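EvdO1 (Micromonospora carbonacea, PDB 4XBZ) probably acts as a non-haem, metal- and 2-oxoglutarate-dependent oxygenase that carries out an oxidative cyclization in the biosynthesis of orthosomycin antibiotics. Local coordinates at residues R161-A175 and P198-A210. Numbering follows the deposited sequence.
Sequences RDAGLYDNAVGVTGA and PESNYWGDDRLTA. With NI (nickel (II) ion), chain I.
R161 reaches into the turn at 200-203 and braces it with a single nitrogen, NH2, that holds two backbone carbonyls. NH2 donates to S200 O at 2.9 Å and to W203 O at 3.0 Å; both oxygens lie somewhat tilted from the guanidinium plane, and W203 O is met on a lone pair. S200 O also accepts from W203 N. R161 CG stands anti to the carbonyl carbon (chi1 -81°) and the chain then runs extended, carrying the guanidinium to the turn, while NE makes a hydrogen bond to L241 O. L208 lies obliquely against this chain, CD2 on the aliphatic part and CD1 over one guanidinium face, 3.5 Å from NE. At the edge, in plane, a water accepts from NH1 and donates to W203 O and D205 OD1, bridging R161 NH1 and D205 OD1, 4.3 Å apart and beyond a salt bridge. A lysine in place of R161, with one amine for three nitrogens, would probably be unable to keep all three carbonyl bonds and would take away the flat face on which L208 CD1 rests. The adjoining D162, with H160 and H244, binds nickel in the double-stranded beta-helix of this PhyH-family protein, the HxD...H facial triad of such oxygenases. V170 sets CG2 against both N201 O and W203 O, and CG1 at the Y202 ring edge. G174 O, over one face of that ring, lies in the N201 amide plane and takes a nearly straight bond (174°) from ND2, N201 CG sitting between backbone N and carbonyl carbon (chi1 42°). Y202 OH hydrogen-bonds R53 O.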
ATOM      1  N   ARG A 161       0.895   3.623 -20.146  1.00 34.20           N
ATOM      2  CA  ARG A 161       0.465   3.764 -18.765  1.00 31.68           C
ATOM      3  C   ARG A 161      -0.929   4.368 -18.758  1.00 34.02           C
ATOM      4  O   ARG A 161      -1.306   5.072 -19.695  1.00 36.28           O
ATOM      5  CB  ARG A 161       1.420   4.655 -17.981  1.00 32.70           C
ATOM      6  CG  ARG A 161       2.676   3.980 -17.482  1.00 30.97           C
ATOM      7  CD  ARG A 161       3.481   4.971 -16.630  1.00 27.24           C
ATOM      8  NE  ARG A 161       4.538   4.299 -15.884  1.00 28.15           N
ATOM      9  CZ  ARG A 161       5.594   4.915 -15.360  1.00 32.01           C
ATOM     10  NH1 ARG A 161       5.740   6.229 -15.503  1.00 27.41           N
ATOM     11  NH2 ARG A 161       6.503   4.216 -14.684  1.00 28.37           N
ATOM     12  N   ASP A 162      -1.695   4.089 -17.711  1.00 35.33           N
ATOM     13  CA  ASP A 162      -2.972   4.761 -17.510  1.00 37.89           C
ATOM     14  C   ASP A 162      -2.699   6.139 -16.910  1.00 39.70           C
ATOM     15  O   ASP A 162      -1.659   6.341 -16.293  1.00 41.19           O
ATOM     16  CB  ASP A 162      -3.892   3.914 -16.623  1.00 37.60           C
ATOM     17  CG  ASP A 162      -4.303   2.605 -17.302  1.00 40.69           C
ATOM     18  OD1 ASP A 162      -4.559   2.636 -18.522  1.00 40.86           O
ATOM     19  OD2 ASP A 162      -4.368   1.551 -16.637  1.00 40.83           O
ATOM     20  N   ALA A 163      -3.604   7.096 -17.106  1.00 42.33           N
ATOM     21  CA  ALA A 163      -3.340   8.465 -16.658  1.00 44.15           C
ATOM     22  C   ALA A 163      -3.372   8.593 -15.143  1.00 44.87           C
ATOM     23  O   ALA A 163      -4.402   8.350 -14.512  1.00 42.24           O
ATOM     24  CB  ALA A 163      -4.329   9.438 -17.271  1.00 38.78           C
ATOM     25  N   GLY A 164      -2.245   8.996 -14.561  1.00 48.37           N
ATOM     26  CA  GLY A 164      -2.204   9.283 -13.141  1.00 40.93           C
ATOM     27  C   GLY A 164      -2.491  10.736 -12.815  1.00 39.83           C
ATOM     28  O   GLY A 164      -3.042  11.035 -11.750  1.00 37.32           O
ATOM     29  N   LEU A 165      -2.114  11.624 -13.742  1.00 42.71           N
ATOM     30  CA  LEU A 165      -2.095  13.082 -13.543  1.00 44.98           C
ATOM     31  C   LEU A 165      -1.086  13.519 -12.444  1.00 40.73           C
ATOM     32  O   LEU A 165      -1.134  14.659 -11.972  1.00 40.87           O
ATOM     33  CB  LEU A 165      -3.530  13.626 -13.237  1.00 39.14           C
ATOM     34  CG  LEU A 165      -3.784  15.106 -12.842  1.00 39.52           C
ATOM     35  CD1 LEU A 165      -4.948  15.758 -13.590  1.00 41.19           C
ATOM     36  CD2 LEU A 165      -3.910  15.318 -11.298  1.00 35.99           C
ATOM     37  N   TYR A 166      -0.139  12.675 -12.039  1.00 34.40           N
ATOM     38  CA  TYR A 166       0.724  13.154 -10.937  1.00 35.58           C
ATOM     39  C   TYR A 166       2.163  13.451 -11.342  1.00 35.23           C
ATOM     40  O   TYR A 166       2.835  12.636 -11.978  1.00 37.09           O
ATOM     41  CB  TYR A 166       0.728  12.167  -9.761  1.00 32.33           C
ATOM     42  CG  TYR A 166      -0.640  11.936  -9.168  1.00 34.65           C
ATOM     43  CD1 TYR A 166      -1.536  12.996  -8.998  1.00 32.52           C
ATOM     44  CD2 TYR A 166      -1.055  10.656  -8.805  1.00 26.57           C
ATOM     45  CE1 TYR A 166      -2.812  12.781  -8.475  1.00 30.34           C
ATOM     46  CE2 TYR A 166      -2.320  10.433  -8.276  1.00 25.76           C
ATOM     47  CZ  TYR A 166      -3.196  11.494  -8.117  1.00 31.78           C
ATOM     48  OH  TYR A 166      -4.456  11.263  -7.599  1.00 29.12           O
ATOM     49  N   ASP A 167       2.628  14.637 -10.969  1.00 33.57           N
ATOM     50  CA  ASP A 167       4.052  14.902 -10.969  1.00 33.31           C
ATOM     51  C   ASP A 167       4.708  13.908 -10.022  1.00 32.92           C
ATOM     52  O   ASP A 167       4.120  13.560  -9.002  1.00 32.41           O
ATOM     53  CB  ASP A 167       4.346  16.327 -10.528  1.00 36.86           C
ATOM     54  CG  ASP A 167       3.914  17.350 -11.544  1.00 39.66           C
ATOM     55  OD1 ASP A 167       3.973  17.046 -12.754  1.00 41.19           O
ATOM     56  OD2 ASP A 167       3.511  18.456 -11.125  1.00 42.94           O
ATOM     57  N   ASN A 168       5.912  13.457 -10.368  1.00 31.63           N
ATOM     58  CA  ASN A 168       6.657  12.490  -9.563  1.00 31.10           C
ATOM     59  C   ASN A 168       5.822  11.230  -9.326  1.00 32.81           C
ATOM     60  O   ASN A 168       5.701  10.738  -8.194  1.00 29.06           O
ATOM     61  CB  ASN A 168       7.092  13.116  -8.226  1.00 31.39           C
ATOM     62  CG  ASN A 168       7.847  14.426  -8.411  1.00 29.59           C
ATOM     63  OD1 ASN A 168       8.946  14.447  -8.965  1.00 31.35           O
ATOM     64  ND2 ASN A 168       7.264  15.523  -7.929  1.00 26.48           N
ATOM     65  N   ALA A 169       5.251  10.720 -10.413  1.00 31.43           N
ATOM     66  CA  ALA A 169       4.252   9.670 -10.337  1.00 28.15           C
ATOM     67  C   ALA A 169       4.786   8.448  -9.593  1.00 27.23           C
ATOM     68  O   ALA A 169       4.106   7.889  -8.741  1.00 29.57           O
ATOM     69  CB  ALA A 169       3.777   9.293 -11.737  1.00 25.01           C
ATOM     70  N   VAL A 170       6.009   8.045  -9.899  1.00 27.27           N
ATOM     71  CA  VAL A 170       6.599   6.870  -9.257  1.00 25.00           C
ATOM     72  C   VAL A 170       6.831   7.080  -7.758  1.00 24.66           C
ATOM     73  O   VAL A 170       6.540   6.199  -6.951  1.00 26.11           O
ATOM     74  CB  VAL A 170       7.911   6.482  -9.947  1.00 28.07           C
ATOM     75  CG1 VAL A 170       8.672   5.395  -9.139  1.00 24.20           C
ATOM     76  CG2 VAL A 170       7.614   6.030 -11.393  1.00 22.23           C
ATOM     77  N   GLY A 171       7.331   8.247  -7.378  1.00 25.72           N
ATOM     78  CA  GLY A 171       7.418   8.581  -5.967  1.00 25.90           C
ATOM     79  C   GLY A 171       6.060   8.441  -5.290  1.00 28.59           C
ATOM     80  O   GLY A 171       5.944   7.840  -4.230  1.00 29.69           O
ATOM     81  N   VAL A 172       5.019   8.957  -5.933  1.00 24.88           N
ATOM     82  CA  VAL A 172       3.691   8.955  -5.348  1.00 22.99           C
ATOM     83  C   VAL A 172       3.035   7.579  -5.254  1.00 25.58           C
ATOM     84  O   VAL A 172       2.433   7.255  -4.230  1.00 27.67           O
ATOM     85  CB  VAL A 172       2.758   9.883  -6.136  1.00 27.23           C
ATOM     86  CG1 VAL A 172       1.373   9.918  -5.495  1.00 27.41           C
ATOM     87  CG2 VAL A 172       3.342  11.270  -6.189  1.00 28.24           C
ATOM     88  N   THR A 173       3.143   6.756  -6.295  1.00 23.99           N
ATOM     89  CA  THR A 173       2.319   5.553  -6.341  1.00 22.93           C
ATOM     90  C   THR A 173       2.931   4.373  -7.121  1.00 29.20           C
ATOM     91  O   THR A 173       2.227   3.408  -7.472  1.00 29.79           O
ATOM     92  CB  THR A 173       0.909   5.906  -6.933  1.00 23.37           C
ATOM     93  OG1 THR A 173       0.023   4.792  -6.796  1.00 25.90           O
ATOM     94  CG2 THR A 173       0.996   6.327  -8.420  1.00 24.55           C
ATOM     95  N   GLY A 174       4.239   4.432  -7.378  1.00 25.94           N
ATOM     96  CA  GLY A 174       4.939   3.310  -7.985  1.00 20.14           C
ATOM     97  C   GLY A 174       4.676   2.067  -7.165  1.00 26.20           C
ATOM     98  O   GLY A 174       4.555   0.970  -7.711  1.00 25.98           O
ATOM     99  N   ALA A 175       4.582   2.249  -5.841  1.00 24.86           N
ATOM    100  CA  ALA A 175       4.226   1.179  -4.915  1.00 23.30           C
ATOM    101  C   ALA A 175       2.803   0.634  -5.121  1.00 26.82           C
ATOM    102  O   ALA A 175       2.469  -0.401  -4.547  1.00 23.91           O
ATOM    103  CB  ALA A 175       4.375   1.658  -3.494  1.00 27.00           C
ATOM    104  N   PRO A 198       6.246  -6.274 -16.015  1.00 32.31           N
ATOM    105  CA  PRO A 198       6.433  -6.259 -14.555  1.00 31.90           C
ATOM    106  C   PRO A 198       7.459  -5.209 -14.122  1.00 29.88           C
ATOM    107  O   PRO A 198       8.450  -5.015 -14.821  1.00 31.85           O
ATOM    108  CB  PRO A 198       6.944  -7.673 -14.239  1.00 28.55           C
ATOM    109  CG  PRO A 198       6.535  -8.509 -15.403  1.00 27.75           C
ATOM    110  CD  PRO A 198       6.492  -7.606 -16.604  1.00 29.78           C
ATOM    111  N   GLU A 199       7.188  -4.520 -13.018  1.00 28.25           N
ATOM    112  CA  GLU A 199       8.111  -3.552 -12.427  1.00 28.37           C
ATOM    113  C   GLU A 199       8.320  -2.301 -13.272  1.00 26.09           C
ATOM    114  O   GLU A 199       9.090  -1.421 -12.889  1.00 29.47           O
ATOM    115  CB  GLU A 199       9.477  -4.196 -12.141  1.00 28.43           C
ATOM    116  CG  GLU A 199       9.411  -5.465 -11.330  1.00 29.65           C
ATOM    117  CD  GLU A 199      10.790  -6.006 -10.969  1.00 34.28           C
ATOM    118  OE1 GLU A 199      11.799  -5.493 -11.492  1.00 37.00           O
ATOM    119  OE2 GLU A 199      10.869  -6.927 -10.139  1.00 37.39           O
ATOM    120  N   SER A 200       7.618  -2.174 -14.391  1.00 27.55           N
ATOM    121  CA  SER A 200       7.715  -0.925 -15.150  1.00 25.59           C
ATOM    122  C   SER A 200       6.993   0.198 -14.410  1.00 24.21           C
ATOM    123  O   SER A 200       7.135   1.369 -14.764  1.00 26.11           O
ATOM    124  CB  SER A 200       7.156  -1.084 -16.573  1.00 28.75           C
ATOM    125  OG  SER A 200       5.804  -1.520 -16.570  1.00 27.14           O
ATOM    126  N   ASN A 201       6.226  -0.152 -13.378  1.00 26.26           N
ATOM    127  CA  ASN A 201       5.626   0.864 -12.494  1.00 28.35           C
ATOM    128  C   ASN A 201       6.659   1.717 -11.752  1.00 26.88           C
ATOM    129  O   ASN A 201       6.292   2.730 -11.160  1.00 28.83           O
ATOM    130  CB  ASN A 201       4.690   0.218 -11.463  1.00 28.74           C
ATOM    131  CG  ASN A 201       5.264  -1.062 -10.880  1.00 28.24           C
ATOM    132  OD1 ASN A 201       5.634  -1.952 -11.629  1.00 28.29           O
ATOM    133  ND2 ASN A 201       5.346  -1.159  -9.539  1.00 25.35           N
ATOM    134  N   TYR A 202       7.933   1.320 -11.764  1.00 22.47           N
ATOM    135  CA  TYR A 202       8.971   2.173 -11.168  1.00 28.47           C
ATOM    136  C   TYR A 202       9.884   2.890 -12.181  1.00 29.86           C
ATOM    137  O   TYR A 202      10.819   3.588 -11.790  1.00 30.32           O
ATOM    138  CB  TYR A 202       9.841   1.356 -10.205  1.00 25.40           C
ATOM    139  CG  TYR A 202       9.089   0.810  -9.019  1.00 25.92           C
ATOM    140  CD1 TYR A 202       8.698   1.645  -7.972  1.00 25.03           C
ATOM    141  CD2 TYR A 202       8.775  -0.542  -8.932  1.00 25.00           C
ATOM    142  CE1 TYR A 202       8.005   1.148  -6.875  1.00 20.93           C
ATOM    143  CE2 TYR A 202       8.086  -1.048  -7.831  1.00 23.20           C
ATOM    144  CZ  TYR A 202       7.705  -0.197  -6.814  1.00 23.44           C
ATOM    145  OH  TYR A 202       7.026  -0.686  -5.721  1.00 28.27           O
ATOM    146  N   TRP A 203       9.628   2.724 -13.477  1.00 31.45           N
ATOM    147  CA  TRP A 203      10.482   3.342 -14.493  1.00 29.54           C
ATOM    148  C   TRP A 203      10.329   4.857 -14.518  1.00 30.80           C
ATOM    149  O   TRP A 203       9.212   5.378 -14.460  1.00 30.57           O
ATOM    150  CB  TRP A 203      10.172   2.784 -15.894  1.00 32.53           C
ATOM    151  CG  TRP A 203      10.568   1.351 -16.116  1.00 27.20           C
ATOM    152  CD1 TRP A 203      11.206   0.525 -15.236  1.00 30.37           C
ATOM    153  CD2 TRP A 203      10.347   0.580 -17.300  1.00 30.74           C
ATOM    154  NE1 TRP A 203      11.383  -0.717 -15.792  1.00 28.96           N
ATOM    155  CE2 TRP A 203      10.874  -0.708 -17.064  1.00 31.24           C
ATOM    156  CE3 TRP A 203       9.747   0.850 -18.538  1.00 28.18           C
ATOM    157  CZ2 TRP A 203      10.823  -1.721 -18.020  1.00 30.65           C
ATOM    158  CZ3 TRP A 203       9.696  -0.151 -19.478  1.00 30.89           C
ATOM    159  CH2 TRP A 203      10.226  -1.428 -19.215  1.00 28.02           C
ATOM    160  N   GLY A 204      11.448   5.567 -14.620  1.00 32.38           N
ATOM    161  CA  GLY A 204      11.404   7.002 -14.832  1.00 33.68           C
ATOM    162  C   GLY A 204      10.776   7.301 -16.180  1.00 33.85           C
ATOM    163  O   GLY A 204      10.661   6.413 -17.008  1.00 33.66           O
ATOM    164  N   ASP A 205      10.367   8.546 -16.395  1.00 36.27           N
ATOM    165  CA  ASP A 205       9.724   8.944 -17.643  1.00 38.12           C
ATOM    166  C   ASP A 205      10.544   8.604 -18.892  1.00 41.87           C
ATOM    167  O   ASP A 205       9.982   8.145 -19.889  1.00 40.67           O
ATOM    168  CB  ASP A 205       9.414  10.441 -17.615  1.00 37.39           C
ATOM    169  CG  ASP A 205       8.221  10.764 -16.730  1.00 43.90           C
ATOM    170  OD1 ASP A 205       7.880   9.918 -15.877  1.00 43.97           O
ATOM    171  OD2 ASP A 205       7.624  11.854 -16.874  1.00 48.08           O
ATOM    172  N   ASP A 206      11.860   8.811 -18.835  1.00 42.72           N
ATOM    173  CA  ASP A 206      12.733   8.598 -19.997  1.00 41.77           C
ATOM    174  C   ASP A 206      12.716   7.149 -20.448  1.00 41.32           C
ATOM    175  O   ASP A 206      12.511   6.847 -21.628  1.00 43.77           O
ATOM    176  CB  ASP A 206      14.173   8.994 -19.683  1.00 44.16           C
ATOM    177  CG  ASP A 206      14.255  10.144 -18.710  1.00 60.26           C
ATOM    178  OD1 ASP A 206      13.375  11.039 -18.779  1.00 64.21           O
ATOM    179  OD2 ASP A 206      15.174  10.133 -17.854  1.00 60.33           O
ATOM    180  N   ARG A 207      12.961   6.253 -19.503  1.00 37.42           N
ATOM    181  CA  ARG A 207      12.939   4.839 -19.794  1.00 35.40           C
ATOM    182  C   ARG A 207      11.558   4.407 -20.305  1.00 36.42           C
ATOM    183  O   ARG A 207      11.460   3.674 -21.286  1.00 32.08           O
ATOM    184  CB  ARG A 207      13.335   4.031 -18.553  1.00 35.08           C
ATOM    185  CG  ARG A 207      13.451   2.547 -18.824  1.00 32.53           C
ATOM    186  CD  ARG A 207      13.993   1.770 -17.647  1.00 30.85           C
ATOM    187  NE  ARG A 207      13.966   0.345 -17.956  1.00 32.99           N
ATOM    188  CZ  ARG A 207      14.522  -0.608 -17.220  1.00 33.09           C
ATOM    189  NH1 ARG A 207      15.173  -0.298 -16.107  1.00 38.42           N
ATOM    190  NH2 ARG A 207      14.424  -1.876 -17.601  1.00 35.14           N
ATOM    191  N   LEU A 208      10.495   4.859 -19.645  1.00 34.50           N
ATOM    192  CA  LEU A 208       9.152   4.454 -20.045  1.00 37.53           C
ATOM    193  C   LEU A 208       8.792   4.933 -21.456  1.00 35.98           C
ATOM    194  O   LEU A 208       8.327   4.151 -22.284  1.00 33.78           O
ATOM    195  CB  LEU A 208       8.101   4.972 -19.069  1.00 37.97           C
ATOM    196  CG  LEU A 208       6.777   4.290 -19.427  1.00 40.40           C
ATOM    197  CD1 LEU A 208       6.502   3.093 -18.501  1.00 31.39           C
ATOM    198  CD2 LEU A 208       5.625   5.271 -19.474  1.00 31.95           C
ATOM    199  N   THR A 209       8.995   6.225 -21.696  1.00 36.13           N
ATOM    200  CA  THR A 209       8.758   6.866 -22.987  1.00 38.05           C
ATOM    201  C   THR A 209       9.565   6.243 -24.130  1.00 42.69           C
ATOM    202  O   THR A 209       9.026   5.985 -25.216  1.00 38.68           O
ATOM    203  CB  THR A 209       9.087   8.368 -22.900  1.00 38.42           C
ATOM    204  OG1 THR A 209       8.034   9.035 -22.199  1.00 36.24           O
ATOM    205  CG2 THR A 209       9.230   8.982 -24.283  1.00 47.71           C
ATOM    206  N   ALA A 210      10.851   6.009 -23.881  1.00 38.02           N
ATOM    207  CA  ALA A 210      11.715   5.338 -24.847  1.00 37.94           C
ATOM    208  C   ALA A 210      11.236   3.919 -25.127  1.00 39.94           C
ATOM    209  O   ALA A 210      11.048   3.539 -26.290  1.00 40.68           O
ATOM    210  CB  ALA A 210      13.152   5.311 -24.357  1.00 35.50           C
TER
HETATM  211 NI    NI I 401      -4.990   0.685 -19.851  1.00 49.52          NI
HETATM  212  O   HOH W   1       8.157   7.706 -14.381  1.00 29.27           O